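Local structure of sulfate transporter 4.1, chloroplastic (Arabidopsis thaliana, 7LHV) at residues L97-M100 and A101-V105. The protein carries sulfate across a membrane together with protons, as an H(+)/sulfate cotransporter of the SLC26/SulP family, and may take part in regulating sulfate assimilation. Sequence-based numbering, arbitrary orientation.
Sequences LDLM and AGITV
The hydroxyl of Thr104 is turned back over the preceding helical turn because OG1 stands anti to the carbonyl carbon and beside its own backbone N (chi1 -63°). There OG1 donates a hydrogen bond to Met100 O at 2.9 Å. Thr104 N donates to the same Met100 O, also at 2.9 Å. The two donors come from opposite faces of the carbonyl plane, with the hydroxyl 37° out of it. One oxygen is thus gripped twice, and the hydroxyl of this buried residue finds a partner within the helix. A valine in place of Thr104 would probably cost Met100 O its second donor and leave the backbone bond alone to hold it. One residue back, Leu99 and Ile103 lie side by side and point the same way. Ile103 CD1 comes to 4.2 Å from Leu99 CG, a loose apolar contact. Ile103 CG1 passes closer to the backbone, 3.4 Å from Leu99 O. Ile103 N bonds to Leu99 O at 3.0 Å, and Ala101 N to Leu97 O and Gly102 N to Asp98 O repeat the helical pattern. Asp98 OD2 is hydrogen-bonded to Thr404 OG1 and Asp98 OD1 to Lys403 N, while Gly102 O receives the hydroxyl of Thr411. Thr104 itself packs on Val396. This is the i to i-4 pattern of an alpha-helix, with a threonine hydroxyl bonded back to the main chain, in helix 91-119, of which residues 97-117 are predicted to span the membrane, within the sulfate permease family region.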
ATOM      1  N   LEU A  97      25.687  14.068 -36.061  1.00 81.78           N
ATOM      2  CA  LEU A  97      25.333  14.264 -34.658  1.00 81.78           C
ATOM      3  C   LEU A  97      25.382  12.953 -33.882  1.00 81.78           C
ATOM      4  O   LEU A  97      25.897  12.908 -32.758  1.00 81.78           O
ATOM      5  CB  LEU A  97      23.952  14.906 -34.555  1.00 81.78           C
ATOM      6  CG  LEU A  97      23.875  16.340 -35.078  1.00 81.78           C
ATOM      7  CD1 LEU A  97      22.462  16.873 -34.965  1.00 81.78           C
ATOM      8  CD2 LEU A  97      24.847  17.239 -34.335  1.00 81.78           C
ATOM      9  N   ASP A  98      24.863  11.871 -34.468  1.00 78.16           N
ATOM     10  CA  ASP A  98      24.883  10.577 -33.805  1.00 78.16           C
ATOM     11  C   ASP A  98      26.306  10.068 -33.622  1.00 78.16           C
ATOM     12  O   ASP A  98      26.634   9.510 -32.575  1.00 78.16           O
ATOM     13  CB  ASP A  98      24.056   9.568 -34.598  1.00 78.16           C
ATOM     14  CG  ASP A  98      22.570   9.815 -34.477  1.00 78.16           C
ATOM     15  OD1 ASP A  98      22.165  10.518 -33.531  1.00 78.16           O
ATOM     16  OD2 ASP A  98      21.809   9.306 -35.325  1.00 78.16           O
ATOM     17  N   LEU A  99      27.159  10.241 -34.633  1.00 76.54           N
ATOM     18  CA  LEU A  99      28.540   9.787 -34.519  1.00 76.54           C
ATOM     19  C   LEU A  99      29.271  10.540 -33.415  1.00 76.54           C
ATOM     20  O   LEU A  99      29.967   9.935 -32.588  1.00 76.54           O
ATOM     21  CB  LEU A  99      29.257   9.956 -35.858  1.00 76.54           C
ATOM     22  CG  LEU A  99      30.661   9.361 -35.974  1.00 76.54           C
ATOM     23  CD1 LEU A  99      30.601   7.845 -36.016  1.00 76.54           C
ATOM     24  CD2 LEU A  99      31.371   9.905 -37.202  1.00 76.54           C
ATOM     25  N   MET A 100      29.115  11.866 -33.380  1.00 76.48           N
ATOM     26  CA  MET A 100      29.769  12.644 -32.335  1.00 76.48           C
ATOM     27  C   MET A 100      29.247  12.264 -30.956  1.00 76.48           C
ATOM     28  O   MET A 100      30.033  12.086 -30.016  1.00 76.48           O
ATOM     29  CB  MET A 100      29.575  14.138 -32.593  1.00 76.48           C
ATOM     30  CG  MET A 100      30.452  14.686 -33.706  1.00 76.48           C
ATOM     31  SD  MET A 100      32.158  14.107 -33.604  1.00 76.48           S
ATOM     32  CE  MET A 100      32.682  14.840 -32.056  1.00 76.48           C
ATOM     33  N   ALA A 101      27.926  12.120 -30.816  1.00 70.01           N
ATOM     34  CA  ALA A 101      27.354  11.759 -29.524  1.00 70.01           C
ATOM     35  C   ALA A 101      27.812  10.376 -29.083  1.00 70.01           C
ATOM     36  O   ALA A 101      28.117  10.164 -27.904  1.00 70.01           O
ATOM     37  CB  ALA A 101      25.831  11.824 -29.589  1.00 70.01           C
ATOM     38  N   GLY A 102      27.864   9.421 -30.011  1.00 66.42           N
ATOM     39  CA  GLY A 102      28.309   8.085 -29.658  1.00 66.42           C
ATOM     40  C   GLY A 102      29.761   8.048 -29.232  1.00 66.42           C
ATOM     41  O   GLY A 102      30.106   7.392 -28.246  1.00 66.42           O
ATOM     42  N   ILE A 103      30.632   8.754 -29.958  1.00 65.90           N
ATOM     43  CA  ILE A 103      32.040   8.807 -29.573  1.00 65.90           C
ATOM     44  C   ILE A 103      32.186   9.439 -28.196  1.00 65.90           C
ATOM     45  O   ILE A 103      32.920   8.937 -27.333  1.00 65.90           O
ATOM     46  CB  ILE A 103      32.858   9.566 -30.634  1.00 65.90           C
ATOM     47  CG1 ILE A 103      33.035   8.708 -31.886  1.00 65.90           C
ATOM     48  CG2 ILE A 103      34.208   9.977 -30.077  1.00 65.90           C
ATOM     49  CD1 ILE A 103      33.638   9.453 -33.052  1.00 65.90           C
ATOM     50  N   THR A 104      31.474  10.544 -27.964  1.00 65.66           N
ATOM     51  CA  THR A 104      31.551  11.233 -26.680  1.00 65.66           C
ATOM     52  C   THR A 104      31.087  10.335 -25.540  1.00 65.66           C
ATOM     53  O   THR A 104      31.748  10.236 -24.496  1.00 65.66           O
ATOM     54  CB  THR A 104      30.710  12.507 -26.745  1.00 65.66           C
ATOM     55  OG1 THR A 104      31.255  13.390 -27.735  1.00 65.66           O
ATOM     56  CG2 THR A 104      30.690  13.209 -25.415  1.00 65.66           C
ATOM     57  N   VAL A 105      29.960   9.648 -25.730  1.00 61.87           N
ATOM     58  CA  VAL A 105      29.420   8.801 -24.675  1.00 61.87           C
ATOM     59  C   VAL A 105      30.330   7.606 -24.425  1.00 61.87           C
ATOM     60  O   VAL A 105      30.540   7.211 -23.277  1.00 61.87           O
ATOM     61  CB  VAL A 105      27.983   8.369 -25.015  1.00 61.87           C
ATOM     62  CG1 VAL A 105      27.537   7.243 -24.104  1.00 61.87           C
ATOM     63  CG2 VAL A 105      27.045   9.547 -24.883  1.00 61.87           C
TER